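CcbJ (Streptomyces caelestis, PDB 4HGZ) probably transfers a methyl group from S-adenosyl-L-methionine to a nitrogen atom of its substrate, as an N-methyltransferase. Local coordinates at residues I150-L160 with L236-L245; C170-L178 with R227-E235. All blocks are in the same frame, centred on the assembly; numbering follows the deposited sequence.

Interactions 1 and 2 share helix 233-242: its residues 236-242 pack on helix 146-159 in interaction 1, while its first residues and the chain leading into it meet the end of strand 164-171 and the short helix 173-176 in interaction 2. Their centres lie 18 Å apart, yet they touch, with Met239 SD 4.1 Å from Ala231 CB and Leu236 CB 4.2 Å from the same Ala231 CB. Interaction 1 is the one near the cofactor site, the side chain of Met153 being about 8 Å from that of Phe120, a residue of the S-adenosyl-L-homocysteine site, unoccupied in this chain. Interaction 2 is remote from the annotated sites. Both contacts also reach a second subunit.

Interaction 1: I150-L160 with L236-L245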
ATOM      1  N   ILE C 150      15.472  24.968  18.161  1.00 35.76           N
ATOM      2  CA  ILE C 150      16.664  25.780  17.992  1.00 39.76           C
ATOM      3  C   ILE C 150      17.118  26.395  19.331  1.00 41.21           C
ATOM      4  O   ILE C 150      18.264  26.228  19.738  1.00 38.88           O
ATOM      5  CB  ILE C 150      16.425  26.877  16.964  1.00 41.81           C
ATOM      6  CG1 ILE C 150      16.133  26.247  15.603  1.00 29.95           C
ATOM      7  CG2 ILE C 150      17.616  27.818  16.906  1.00 31.06           C
ATOM      8  CD1 ILE C 150      15.924  27.258  14.500  1.00 31.54           C
ATOM      9  N   ASP C 151      16.214  27.079  20.027  1.00 34.80           N
ATOM     10  CA  ASP C 151      16.565  27.671  21.323  1.00 39.22           C
ATOM     11  C   ASP C 151      17.186  26.626  22.229  1.00 41.52           C
ATOM     12  O   ASP C 151      18.205  26.875  22.870  1.00 50.32           O
ATOM     13  CB  ASP C 151      15.343  28.269  22.014  1.00 36.19           C
ATOM     14  CG  ASP C 151      14.839  29.519  21.325  1.00 52.36           C
ATOM     15  OD1 ASP C 151      15.520  29.992  20.394  1.00 58.89           O
ATOM     16  OD2 ASP C 151      13.764  30.033  21.716  1.00 63.49           O
ATOM     17  N   CYS C 152      16.570  25.451  22.287  1.00 37.71           N
ATOM     18  CA  CYS C 152      17.074  24.404  23.146  1.00 36.27           C
ATOM     19  C   CYS C 152      18.502  24.024  22.747  1.00 42.66           C
ATOM     20  O   CYS C 152      19.407  23.957  23.592  1.00 40.90           O
ATOM     21  CB  CYS C 152      16.166  23.188  23.095  1.00 34.86           C
ATOM     22  SG  CYS C 152      16.770  21.811  24.081  1.00 48.32           S
ATOM     23  N   MET C 153      18.712  23.793  21.457  1.00 35.35           N
ATOM     24  CA  MET C 153      20.049  23.443  20.986  1.00 38.80           C
ATOM     25  C   MET C 153      21.036  24.511  21.422  1.00 42.73           C
ATOM     26  O   MET C 153      22.160  24.204  21.837  1.00 48.42           O
ATOM     27  CB  MET C 153      20.070  23.268  19.459  1.00 40.51           C
ATOM     28  CG  MET C 153      19.026  22.263  18.947  1.00 43.81           C
ATOM     29  SD  MET C 153      19.057  22.009  17.163  1.00 48.23           S
ATOM     30  CE  MET C 153      20.283  20.718  17.086  1.00 45.97           C
ATOM     31  N   ARG C 154      20.597  25.767  21.356  1.00 45.00           N
ATOM     32  CA  ARG C 154      21.451  26.888  21.716  1.00 40.94           C
ATOM     33  C   ARG C 154      21.811  26.925  23.205  1.00 41.93           C
ATOM     34  O   ARG C 154      22.972  27.119  23.551  1.00 49.38           O
ATOM     35  CB  ARG C 154      20.847  28.208  21.251  1.00 36.10           C
ATOM     36  CG  ARG C 154      21.694  29.432  21.590  1.00 55.82           C
ATOM     37  CD  ARG C 154      21.381  30.590  20.641  1.00 65.16           C
ATOM     38  NE  ARG C 154      19.942  30.753  20.427  1.00 79.23           N
ATOM     39  CZ  ARG C 154      19.383  31.035  19.252  1.00 77.51           C
ATOM     40  NH1 ARG C 154      20.132  31.178  18.160  1.00 52.39           N
ATOM     41  NH2 ARG C 154      18.064  31.162  19.162  1.00 76.96           N
ATOM     42  N   GLN C 155      20.839  26.719  24.088  1.00 42.25           N
ATOM     43  CA  GLN C 155      21.155  26.656  25.517  1.00 43.43           C
ATOM     44  C   GLN C 155      22.152  25.549  25.787  1.00 46.65           C
ATOM     45  O   GLN C 155      23.030  25.680  26.639  1.00 54.93           O
ATOM     46  CB  GLN C 155      19.919  26.371  26.352  1.00 45.68           C
ATOM     47  CG  GLN C 155      18.802  27.367  26.238  1.00 48.27           C
ATOM     48  CD  GLN C 155      17.628  26.950  27.091  1.00 72.69           C
ATOM     49  OE1 GLN C 155      16.496  26.870  26.617  1.00 76.06           O
ATOM     50  NE2 GLN C 155      17.900  26.647  28.351  1.00 61.26           N
ATOM     51  N   ALA C 156      22.002  24.444  25.062  1.00 45.66           N
ATOM     52  CA  ALA C 156      22.887  23.308  25.247  1.00 44.54           C
ATOM     53  C   ALA C 156      24.282  23.665  24.776  1.00 45.63           C
ATOM     54  O   ALA C 156      25.269  23.278  25.400  1.00 50.71           O
ATOM     55  CB  ALA C 156      22.370  22.094  24.506  1.00 41.98           C
ATOM     56  N   ARG C 157      24.368  24.396  23.672  1.00 41.69           N
ATOM     57  CA  ARG C 157      25.673  24.813  23.166  1.00 50.29           C
ATOM     58  C   ARG C 157      26.428  25.622  24.218  1.00 52.32           C
ATOM     59  O   ARG C 157      27.609  25.381  24.482  1.00 54.22           O
ATOM     60  CB  ARG C 157      25.522  25.651  21.894  1.00 54.91           C
ATOM     61  CG  ARG C 157      26.840  26.178  21.339  1.00 43.05           C
ATOM     62  CD  ARG C 157      26.611  27.361  20.419  1.00 57.83           C
ATOM     63  NE  ARG C 157      26.906  28.633  21.073  1.00 69.91           N
ATOM     64  CZ  ARG C 157      26.235  29.760  20.853  1.00 78.16           C
ATOM     65  NH1 ARG C 157      25.208  29.775  20.009  1.00 58.00           N
ATOM     66  NH2 ARG C 157      26.576  30.872  21.492  1.00 80.79           N
ATOM     67  N   GLU C 158      25.722  26.574  24.824  1.00 47.10           N
ATOM     68  CA  GLU C 158      26.327  27.521  25.749  1.00 51.00           C
ATOM     69  C   GLU C 158      26.743  26.884  27.072  1.00 52.35           C
ATOM     70  O   GLU C 158      27.500  27.472  27.839  1.00 63.57           O
ATOM     71  CB  GLU C 158      25.377  28.690  25.986  1.00 47.84           C
ATOM     72  CG  GLU C 158      25.125  29.545  24.746  1.00 64.01           C
ATOM     73  CD  GLU C 158      23.975  30.537  24.925  1.00 85.93           C
ATOM     74  OE1 GLU C 158      23.180  30.382  25.880  1.00 87.28           O
ATOM     75  OE2 GLU C 158      23.862  31.475  24.104  1.00 77.38           O
ATOM     76  N   LEU C 159      26.259  25.676  27.329  1.00 53.54           N
ATOM     77  CA  LEU C 159      26.613  24.945  28.543  1.00 52.89           C
ATOM     78  C   LEU C 159      27.831  24.029  28.371  1.00 57.17           C
ATOM     79  O   LEU C 159      28.394  23.540  29.362  1.00 53.03           O
ATOM     80  CB  LEU C 159      25.421  24.119  29.021  1.00 46.60           C
ATOM     81  CG  LEU C 159      24.255  24.908  29.603  1.00 50.10           C
ATOM     82  CD1 LEU C 159      23.062  23.995  29.778  1.00 46.33           C
ATOM     83  CD2 LEU C 159      24.656  25.520  30.931  1.00 36.81           C
ATOM     84  N   LEU C 160      28.230  23.793  27.119  1.00 51.81           N
ATOM     85  CA  LEU C 160      29.384  22.937  26.831  1.00 54.33           C
ATOM     86  C   LEU C 160      30.711  23.601  27.176  1.00 61.61           C
ATOM     87  O   LEU C 160      30.890  24.806  26.974  1.00 62.33           O
ATOM     88  CB  LEU C 160      29.418  22.554  25.356  1.00 49.75           C
ATOM     89  CG  LEU C 160      28.155  21.924  24.787  1.00 51.27           C
ATOM     90  CD1 LEU C 160      28.283  21.750  23.276  1.00 47.04           C
ATOM     91  CD2 LEU C 160      27.907  20.595  25.470  1.00 47.58           C
ATOM     92  N   LEU C 236      17.225  19.616  10.625  1.00 36.44           N
ATOM     93  CA  LEU C 236      17.843  19.560  11.942  1.00 38.78           C
ATOM     94  C   LEU C 236      19.260  20.130  11.929  1.00 45.61           C
ATOM     95  O   LEU C 236      19.624  20.946  12.786  1.00 46.58           O
ATOM     96  CB  LEU C 236      17.860  18.128  12.450  1.00 30.18           C
ATOM     97  CG  LEU C 236      18.268  17.944  13.906  1.00 40.13           C
ATOM     98  CD1 LEU C 236      17.321  18.717  14.820  1.00 34.54           C
ATOM     99  CD2 LEU C 236      18.266  16.450  14.232  1.00 29.70           C
ATOM    100  N   ASP C 237      20.051  19.707  10.949  1.00 39.14           N
ATOM    101  CA  ASP C 237      21.426  20.185  10.813  1.00 41.22           C
ATOM    102  C   ASP C 237      21.487  21.701  10.606  1.00 43.77           C
ATOM    103  O   ASP C 237      22.425  22.368  11.057  1.00 45.77           O
ATOM    104  CB  ASP C 237      22.133  19.471   9.655  1.00 29.20           C
ATOM    105  CG  ASP C 237      22.388  17.993   9.940  1.00 52.35           C
ATOM    106  OD1 ASP C 237      22.218  17.541  11.105  1.00 49.13           O
ATOM    107  OD2 ASP C 237      22.763  17.278   8.986  1.00 57.79           O
ATOM    108  N   LEU C 238      20.488  22.248   9.920  1.00 34.81           N
ATOM    109  CA  LEU C 238      20.471  23.681   9.678  1.00 38.45           C
ATOM    110  C   LEU C 238      20.090  24.402  10.977  1.00 40.13           C
ATOM    111  O   LEU C 238      20.650  25.448  11.316  1.00 41.68           O
ATOM    112  CB  LEU C 238      19.513  24.025   8.536  1.00 31.45           C
ATOM    113  CG  LEU C 238      19.454  25.501   8.165  1.00 47.76           C
ATOM    114  CD1 LEU C 238      20.862  26.008   7.909  1.00 34.58           C
ATOM    115  CD2 LEU C 238      18.550  25.735   6.969  1.00 39.23           C
ATOM    116  N   MET C 239      19.151  23.820  11.712  1.00 35.06           N
ATOM    117  CA  MET C 239      18.793  24.327  13.020  1.00 40.65           C
ATOM    118  C   MET C 239      20.038  24.384  13.898  1.00 47.20           C
ATOM    119  O   MET C 239      20.325  25.409  14.523  1.00 48.13           O
ATOM    120  CB  MET C 239      17.734  23.440  13.654  1.00 33.94           C
ATOM    121  CG  MET C 239      16.422  23.490  12.929  1.00 38.85           C
ATOM    122  SD  MET C 239      15.364  22.074  13.263  1.00 45.16           S
ATOM    123  CE  MET C 239      15.168  22.186  15.044  1.00 26.96           C
ATOM    124  N   ALA C 240      20.785  23.284  13.927  1.00 44.03           N
ATOM    125  CA  ALA C 240      22.023  23.239  14.687  1.00 40.51           C
ATOM    126  C   ALA C 240      22.961  24.382  14.284  1.00 44.78           C
ATOM    127  O   ALA C 240      23.531  25.055  15.143  1.00 41.44           O
ATOM    128  CB  ALA C 240      22.706  21.899  14.507  1.00 35.10           C
ATOM    129  N   ASN C 241      23.132  24.604  12.983  1.00 38.74           N
ATOM    130  CA  ASN C 241      23.983  25.710  12.554  1.00 46.77           C
ATOM    131  C   ASN C 241      23.479  27.020  13.148  1.00 47.76           C
ATOM    132  O   ASN C 241      24.231  27.752  13.783  1.00 49.07           O
ATOM    133  CB  ASN C 241      24.089  25.810  11.027  1.00 39.36           C
ATOM    134  CG  ASN C 241      24.675  24.556  10.397  1.00 55.25           C
ATOM    135  OD1 ASN C 241      25.192  23.683  11.099  1.00 49.31           O
ATOM    136  ND2 ASN C 241      24.593  24.458   9.061  1.00 43.40           N
ATOM    137  N   VAL C 242      22.200  27.312  12.947  1.00 41.79           N
ATOM    138  CA  VAL C 242      21.633  28.524  13.504  1.00 43.57           C
ATOM    139  C   VAL C 242      21.942  28.623  15.004  1.00 43.74           C
ATOM    140  O   VAL C 242      22.324  29.677  15.487  1.00 48.80           O
ATOM    141  CB  VAL C 242      20.114  28.613  13.240  1.00 45.69           C
ATOM    142  CG1 VAL C 242      19.498  29.762  14.019  1.00 27.04           C
ATOM    143  CG2 VAL C 242      19.865  28.803  11.765  1.00 40.82           C
ATOM    144  N   ALA C 243      21.800  27.512  15.722  1.00 44.66           N
ATOM    145  CA  ALA C 243      22.125  27.443  17.153  1.00 42.06           C
ATOM    146  C   ALA C 243      23.622  27.516  17.469  1.00 43.61           C
ATOM    147  O   ALA C 243      24.014  27.399  18.626  1.00 49.17           O
ATOM    148  CB  ALA C 243      21.533  26.175  17.766  1.00 28.94           C
ATOM    149  N   GLY C 244      24.455  27.699  16.447  1.00 46.87           N
ATOM    150  CA  GLY C 244      25.914  27.724  16.634  1.00 46.75           C
ATOM    151  C   GLY C 244      26.585  26.356  16.767  1.00 54.20           C
ATOM    152  O   GLY C 244      27.681  26.252  17.312  1.00 58.08           O
ATOM    153  N   LEU C 245      25.937  25.307  16.264  1.00 47.53           N
ATOM    154  CA  LEU C 245      26.473  23.950  16.356  1.00 46.82           C
ATOM    155  C   LEU C 245      26.773  23.405  14.968  1.00 48.75           C
ATOM    156  O   LEU C 245      26.151  23.823  13.997  1.00 52.16           O
ATOM    157  CB  LEU C 245      25.463  23.022  17.036  1.00 37.81           C
ATOM    158  CG  LEU C 245      25.204  23.179  18.528  1.00 47.82           C
ATOM    159  CD1 LEU C 245      23.974  22.360  18.933  1.00 30.43           C
ATOM    160  CD2 LEU C 245      26.432  22.765  19.316  1.00 36.90           C
TER
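Met153 and Ala243 meet near the middle of this contact, their CB atoms 3.7 Å apart. With CG anti to its own carbonyl carbon (chi1 -54°), Met153 runs out extended toward helix 233-242 as far as SD, near Met239 CB, and the bend at chi3 then turns CE onto Ala240 CB at 3.7 Å. The Met153 and Met239 side chains cross at about a right angle. One turn earlier, the two branches of Ile150 divide the work: CG1 rests on Met239 CB at 3.8 Å, while CG2 turns to Val242 CG1. The small Ala243 side chain lets the backbones draw together here, Arg154 CA and Ala243 CA lying 4.6 Å apart.

Arg157 supplies the polar link. Its chain bends at chi3 and brings NH1 to Ala243 O at 3.0 Å in a nearly straight hydrogen bond (168°). The oxygen lies in the guanidinium plane, whereas the donor stands well above the carbonyl plane. Glu158 CG covers part of one guanidinium face, and the aliphatic CB and CG of Arg157 lie against Leu245 CD2. The carbonyl so gripped belongs to the residue just before Gly244, whose positive phi completes a Schellman motif at the end of helix 233-242. Arg154 instead turns back along its own helix, NH2 making a weak salt-bridge hydrogen bond to Asp151 OD1 at 3.1 Å.

Phe166 of strand 164-171 touches Met153 and Leu245 from the sheet, and Ile150, Met239 and Val242 also pack on a second subunit. The helix axes approach to 8.8 Å and cross at -51°, a pair of helices packed on the central sheet of a Rossmann-like, class I methyltransferase fold.

Interaction 2: C170-L178 with R227-E235; sequences CLNPAGQRL and RLRYAYPAE
A chi1 of 57° places Tyr230 CG between its backbone N and carbonyl carbon, and the ring then lies by Leu171, Pro173 and Leu178, while Tyr232, with CG anti to the carbonyl carbon (chi1 -76°), turns one face of its ring to Pro173. The proline fits into the corner formed by the two tyrosine rings. Its CG lies over the face of Tyr232, 4.0 Å from the ring centroid and 19° off the normal, a CH-pi contact displaced toward the rim, with CB 3.4 Å from Tyr232 CE1. On Tyr230 the same CG comes obliquely to CD1 at 3.6 Å.

Leu171 CD1 packs at the base of the Tyr230 side chain, 3.9 Å from Tyr230 CB, and its CD2 meets Leu228 CD1 at 3.7 Å. From just past the weakly bonded helix 173-176, Leu178 CD1 approaches Tyr230 CE2 at 4.0 Å. Asn172 sets OD1 beside Pro233 CG.

Within 227-235, Glu235 ties the approach to the helix together. Its OE1 accepts a hydrogen bond from the N-H of the N-cap residue Tyr232, and OE2 forms a salt bridge with Arg229 NH2 at 2.7 Å. Beyond the contact, Tyr232 stacks on Tyr232 of a second subunit.

No hydrogen bond joins the two segments directly; Tyr230 OH bonds instead to His201 NE2, and Asn172 ND2 to Ser263 O. The chain leaving strand 164-171 of the central sheet and the chain leaving strand 221-229 of the antiparallel sheet thus meet through apolar and CH-pi contacts, which are less directional than a polar link.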
ATOM      1  N   CYS C 170      16.842  10.930  17.658  1.00 41.91           N
ATOM      2  CA  CYS C 170      15.526  11.324  17.164  1.00 46.56           C
ATOM      3  C   CYS C 170      15.009  10.371  16.104  1.00 41.10           C
ATOM      4  O   CYS C 170      15.784   9.803  15.347  1.00 45.59           O
ATOM      5  CB  CYS C 170      15.605  12.708  16.524  1.00 45.93           C
ATOM      6  SG  CYS C 170      16.362  13.957  17.510  1.00 64.37           S
ATOM      7  N   LEU C 171      13.692  10.230  16.024  1.00 39.08           N
ATOM      8  CA  LEU C 171      13.085   9.467  14.945  1.00 39.24           C
ATOM      9  C   LEU C 171      13.492  10.062  13.604  1.00 36.59           C
ATOM     10  O   LEU C 171      13.630  11.274  13.463  1.00 40.80           O
ATOM     11  CB  LEU C 171      11.564   9.446  15.089  1.00 37.64           C
ATOM     12  CG  LEU C 171      10.822  10.760  14.865  1.00 43.00           C
ATOM     13  CD1 LEU C 171      10.429  10.876  13.407  1.00 37.44           C
ATOM     14  CD2 LEU C 171       9.586  10.813  15.748  1.00 35.91           C
ATOM     15  N   ASN C 172      13.706   9.190  12.628  1.00 42.15           N
ATOM     16  CA  ASN C 172      14.148   9.583  11.297  1.00 34.14           C
ATOM     17  C   ASN C 172      12.976   9.379  10.343  1.00 38.79           C
ATOM     18  O   ASN C 172      12.642   8.252   9.990  1.00 45.49           O
ATOM     19  CB  ASN C 172      15.333   8.699  10.905  1.00 38.09           C
ATOM     20  CG  ASN C 172      15.774   8.891   9.458  1.00 51.93           C
ATOM     21  OD1 ASN C 172      16.039  10.009   9.013  1.00 49.83           O
ATOM     22  ND2 ASN C 172      15.895   7.776   8.727  1.00 46.54           N
ATOM     23  N   PRO C 173      12.319  10.478   9.957  1.00 41.03           N
ATOM     24  CA  PRO C 173      11.048  10.423   9.231  1.00 36.86           C
ATOM     25  C   PRO C 173      11.077   9.523   7.984  1.00 39.07           C
ATOM     26  O   PRO C 173      10.171   8.703   7.803  1.00 42.89           O
ATOM     27  CB  PRO C 173      10.793  11.882   8.857  1.00 35.67           C
ATOM     28  CG  PRO C 173      11.561  12.671   9.851  1.00 40.69           C
ATOM     29  CD  PRO C 173      12.761  11.858  10.209  1.00 33.88           C
ATOM     30  N   ALA C 174      12.103   9.660   7.144  1.00 32.27           N
ATOM     31  CA  ALA C 174      12.226   8.785   5.969  1.00 41.06           C
ATOM     32  C   ALA C 174      12.069   7.318   6.339  1.00 47.43           C
ATOM     33  O   ALA C 174      11.197   6.625   5.814  1.00 67.84           O
ATOM     34  CB  ALA C 174      13.546   8.999   5.264  1.00 33.43           C
ATOM     35  N   GLY C 175      12.913   6.852   7.252  1.00 49.41           N
ATOM     36  CA  GLY C 175      12.949   5.441   7.624  1.00 46.17           C
ATOM     37  C   GLY C 175      11.763   4.982   8.441  1.00 44.38           C
ATOM     38  O   GLY C 175      11.500   3.794   8.547  1.00 61.48           O
ATOM     39  N   GLN C 176      11.036   5.927   9.016  1.00 46.81           N
ATOM     40  CA  GLN C 176       9.895   5.608   9.865  1.00 46.25           C
ATOM     41  C   GLN C 176       8.588   5.496   9.050  1.00 48.38           C
ATOM     42  O   GLN C 176       7.564   5.091   9.581  1.00 48.82           O
ATOM     43  CB  GLN C 176       9.781   6.673  10.969  1.00 42.49           C
ATOM     44  CG  GLN C 176       8.717   6.425  12.025  1.00 54.92           C
ATOM     45  CD  GLN C 176       9.276   5.861  13.313  1.00 47.34           C
ATOM     46  OE1 GLN C 176       8.561   5.203  14.064  1.00 83.87           O
ATOM     47  NE2 GLN C 176      10.552   6.101  13.572  1.00 40.61           N
ATOM     48  N   ARG C 177       8.633   5.859   7.766  1.00 59.09           N
ATOM     49  CA  ARG C 177       7.470   5.758   6.863  1.00 67.53           C
ATOM     50  C   ARG C 177       6.128   6.063   7.540  1.00 63.88           C
ATOM     51  O   ARG C 177       5.253   5.204   7.620  1.00 61.70           O
ATOM     52  CB  ARG C 177       7.404   4.381   6.178  1.00 76.48           C
ATOM     53  CG  ARG C 177       8.532   4.106   5.178  1.00 99.92           C
ATOM     54  CD  ARG C 177       8.103   3.152   4.046  1.00123.34           C
ATOM     55  NE  ARG C 177       7.467   3.851   2.923  1.00130.14           N
ATOM     56  CZ  ARG C 177       8.091   4.206   1.799  1.00117.04           C
ATOM     57  NH1 ARG C 177       9.376   3.929   1.628  1.00112.15           N
ATOM     58  NH2 ARG C 177       7.428   4.836   0.839  1.00 81.79           N
ATOM     59  N   LEU C 178       5.970   7.295   8.006  1.00 58.86           N
ATOM     60  CA  LEU C 178       4.768   7.702   8.713  1.00 47.86           C
ATOM     61  C   LEU C 178       3.657   7.984   7.726  1.00 49.04           C
ATOM     62  O   LEU C 178       3.817   8.811   6.839  1.00 55.32           O
ATOM     63  CB  LEU C 178       5.044   8.971   9.525  1.00 42.47           C
ATOM     64  CG  LEU C 178       6.077   8.831  10.645  1.00 58.70           C
ATOM     65  CD1 LEU C 178       6.583  10.190  11.085  1.00 52.05           C
ATOM     66  CD2 LEU C 178       5.498   8.071  11.827  1.00 44.81           C
ATOM     67  N   ARG C 227       2.982  14.077  22.284  1.00 41.69           N
ATOM     68  CA  ARG C 227       3.038  14.917  21.104  1.00 43.26           C
ATOM     69  C   ARG C 227       4.488  15.146  20.755  1.00 42.71           C
ATOM     70  O   ARG C 227       5.289  15.415  21.631  1.00 45.93           O
ATOM     71  CB  ARG C 227       2.389  16.280  21.364  1.00 48.79           C
ATOM     72  CG  ARG C 227       0.901  16.247  21.662  1.00 63.82           C
ATOM     73  CD  ARG C 227       0.329  17.657  21.791  1.00 74.26           C
ATOM     74  NE  ARG C 227      -1.126  17.637  21.948  1.00 99.69           N
ATOM     75  CZ  ARG C 227      -1.998  17.872  20.967  1.00105.62           C
ATOM     76  NH1 ARG C 227      -1.571  18.159  19.742  1.00 97.00           N
ATOM     77  NH2 ARG C 227      -3.302  17.823  21.210  1.00 93.39           N
ATOM     78  N   LEU C 228       4.820  15.037  19.473  1.00 43.76           N
ATOM     79  CA  LEU C 228       6.158  15.349  18.994  1.00 42.96           C
ATOM     80  C   LEU C 228       6.070  16.363  17.862  1.00 40.37           C
ATOM     81  O   LEU C 228       5.081  16.407  17.138  1.00 40.10           O
ATOM     82  CB  LEU C 228       6.851  14.085  18.461  1.00 35.91           C
ATOM     83  CG  LEU C 228       6.940  12.883  19.396  1.00 45.06           C
ATOM     84  CD1 LEU C 228       7.386  11.664  18.627  1.00 36.52           C
ATOM     85  CD2 LEU C 228       7.872  13.154  20.571  1.00 47.07           C
ATOM     86  N   ARG C 229       7.099  17.181  17.714  1.00 33.99           N
ATOM     87  CA  ARG C 229       7.335  17.823  16.436  1.00 43.63           C
ATOM     88  C   ARG C 229       8.679  17.336  15.977  1.00 37.97           C
ATOM     89  O   ARG C 229       9.683  17.611  16.633  1.00 44.19           O
ATOM     90  CB  ARG C 229       7.355  19.365  16.483  1.00 31.76           C
ATOM     91  CG  ARG C 229       7.226  19.896  15.058  1.00 55.25           C
ATOM     92  CD  ARG C 229       8.018  21.145  14.735  1.00 26.83           C
ATOM     93  NE  ARG C 229       9.452  20.943  14.555  1.00 49.48           N
ATOM     94  CZ  ARG C 229      10.128  21.281  13.459  1.00 42.90           C
ATOM     95  NH1 ARG C 229       9.505  21.812  12.414  1.00 30.44           N
ATOM     96  NH2 ARG C 229      11.436  21.086  13.410  1.00 46.66           N
ATOM     97  N   TYR C 230       8.712  16.616  14.858  1.00 34.19           N
ATOM     98  CA  TYR C 230       9.985  16.060  14.403  1.00 40.04           C
ATOM     99  C   TYR C 230      10.659  16.972  13.394  1.00 44.56           C
ATOM    100  O   TYR C 230      10.038  17.884  12.849  1.00 39.39           O
ATOM    101  CB  TYR C 230       9.804  14.657  13.819  1.00 38.87           C
ATOM    102  CG  TYR C 230       8.814  14.581  12.686  1.00 32.23           C
ATOM    103  CD1 TYR C 230       9.181  14.922  11.392  1.00 28.25           C
ATOM    104  CD2 TYR C 230       7.513  14.166  12.907  1.00 28.21           C
ATOM    105  CE1 TYR C 230       8.273  14.856  10.350  1.00 24.75           C
ATOM    106  CE2 TYR C 230       6.594  14.099  11.867  1.00 34.20           C
ATOM    107  CZ  TYR C 230       6.985  14.447  10.596  1.00 29.29           C
ATOM    108  OH  TYR C 230       6.084  14.371   9.570  1.00 35.17           O
ATOM    109  N   ALA C 231      11.942  16.736  13.161  1.00 40.41           N
ATOM    110  CA  ALA C 231      12.649  17.454  12.116  1.00 33.09           C
ATOM    111  C   ALA C 231      13.298  16.450  11.181  1.00 33.97           C
ATOM    112  O   ALA C 231      13.661  15.344  11.589  1.00 42.27           O
ATOM    113  CB  ALA C 231      13.694  18.342  12.710  1.00 26.92           C
ATOM    114  N   TYR C 232      13.448  16.828   9.923  1.00 32.99           N
ATOM    115  CA  TYR C 232      14.220  16.015   9.027  1.00 37.33           C
ATOM    116  C   TYR C 232      15.692  16.309   9.272  1.00 39.08           C
ATOM    117  O   TYR C 232      16.048  17.426   9.644  1.00 44.58           O
ATOM    118  CB  TYR C 232      13.851  16.334   7.601  1.00 32.86           C
ATOM    119  CG  TYR C 232      12.530  15.759   7.171  1.00 36.80           C
ATOM    120  CD1 TYR C 232      12.456  14.498   6.588  1.00 35.62           C
ATOM    121  CD2 TYR C 232      11.361  16.480   7.319  1.00 32.60           C
ATOM    122  CE1 TYR C 232      11.259  13.978   6.175  1.00 31.70           C
ATOM    123  CE2 TYR C 232      10.161  15.970   6.902  1.00 36.33           C
ATOM    124  CZ  TYR C 232      10.119  14.726   6.330  1.00 41.89           C
ATOM    125  OH  TYR C 232       8.926  14.221   5.924  1.00 36.88           O
ATOM    126  N   PRO C 233      16.552  15.302   9.080  1.00 42.99           N
ATOM    127  CA  PRO C 233      17.993  15.448   9.281  1.00 39.80           C
ATOM    128  C   PRO C 233      18.577  16.748   8.713  1.00 41.74           C
ATOM    129  O   PRO C 233      19.317  17.443   9.406  1.00 45.24           O
ATOM    130  CB  PRO C 233      18.555  14.237   8.539  1.00 34.94           C
ATOM    131  CG  PRO C 233      17.522  13.184   8.800  1.00 31.85           C
ATOM    132  CD  PRO C 233      16.186  13.913   8.735  1.00 34.49           C
ATOM    133  N   ALA C 234      18.256  17.085   7.469  1.00 33.90           N
ATOM    134  CA  ALA C 234      18.841  18.282   6.867  1.00 30.51           C
ATOM    135  C   ALA C 234      18.303  19.563   7.500  1.00 35.79           C
ATOM    136  O   ALA C 234      19.038  20.542   7.641  1.00 46.27           O
ATOM    137  CB  ALA C 234      18.649  18.295   5.347  1.00 21.97           C
ATOM    138  N   GLU C 235      17.024  19.555   7.865  1.00 37.31           N
ATOM    139  CA  GLU C 235      16.425  20.664   8.597  1.00 34.21           C
ATOM    140  C   GLU C 235      17.122  20.757   9.948  1.00 40.97           C
ATOM    141  O   GLU C 235      17.572  21.823  10.361  1.00 38.90           O
ATOM    142  CB  GLU C 235      14.925  20.426   8.798  1.00 33.24           C
ATOM    143  CG  GLU C 235      14.208  21.474   9.639  1.00 32.84           C
ATOM    144  CD  GLU C 235      12.849  21.006  10.170  1.00 43.37           C
ATOM    145  OE1 GLU C 235      12.420  19.872   9.854  1.00 47.33           O
ATOM    146  OE2 GLU C 235      12.204  21.782  10.915  1.00 44.94           O
TER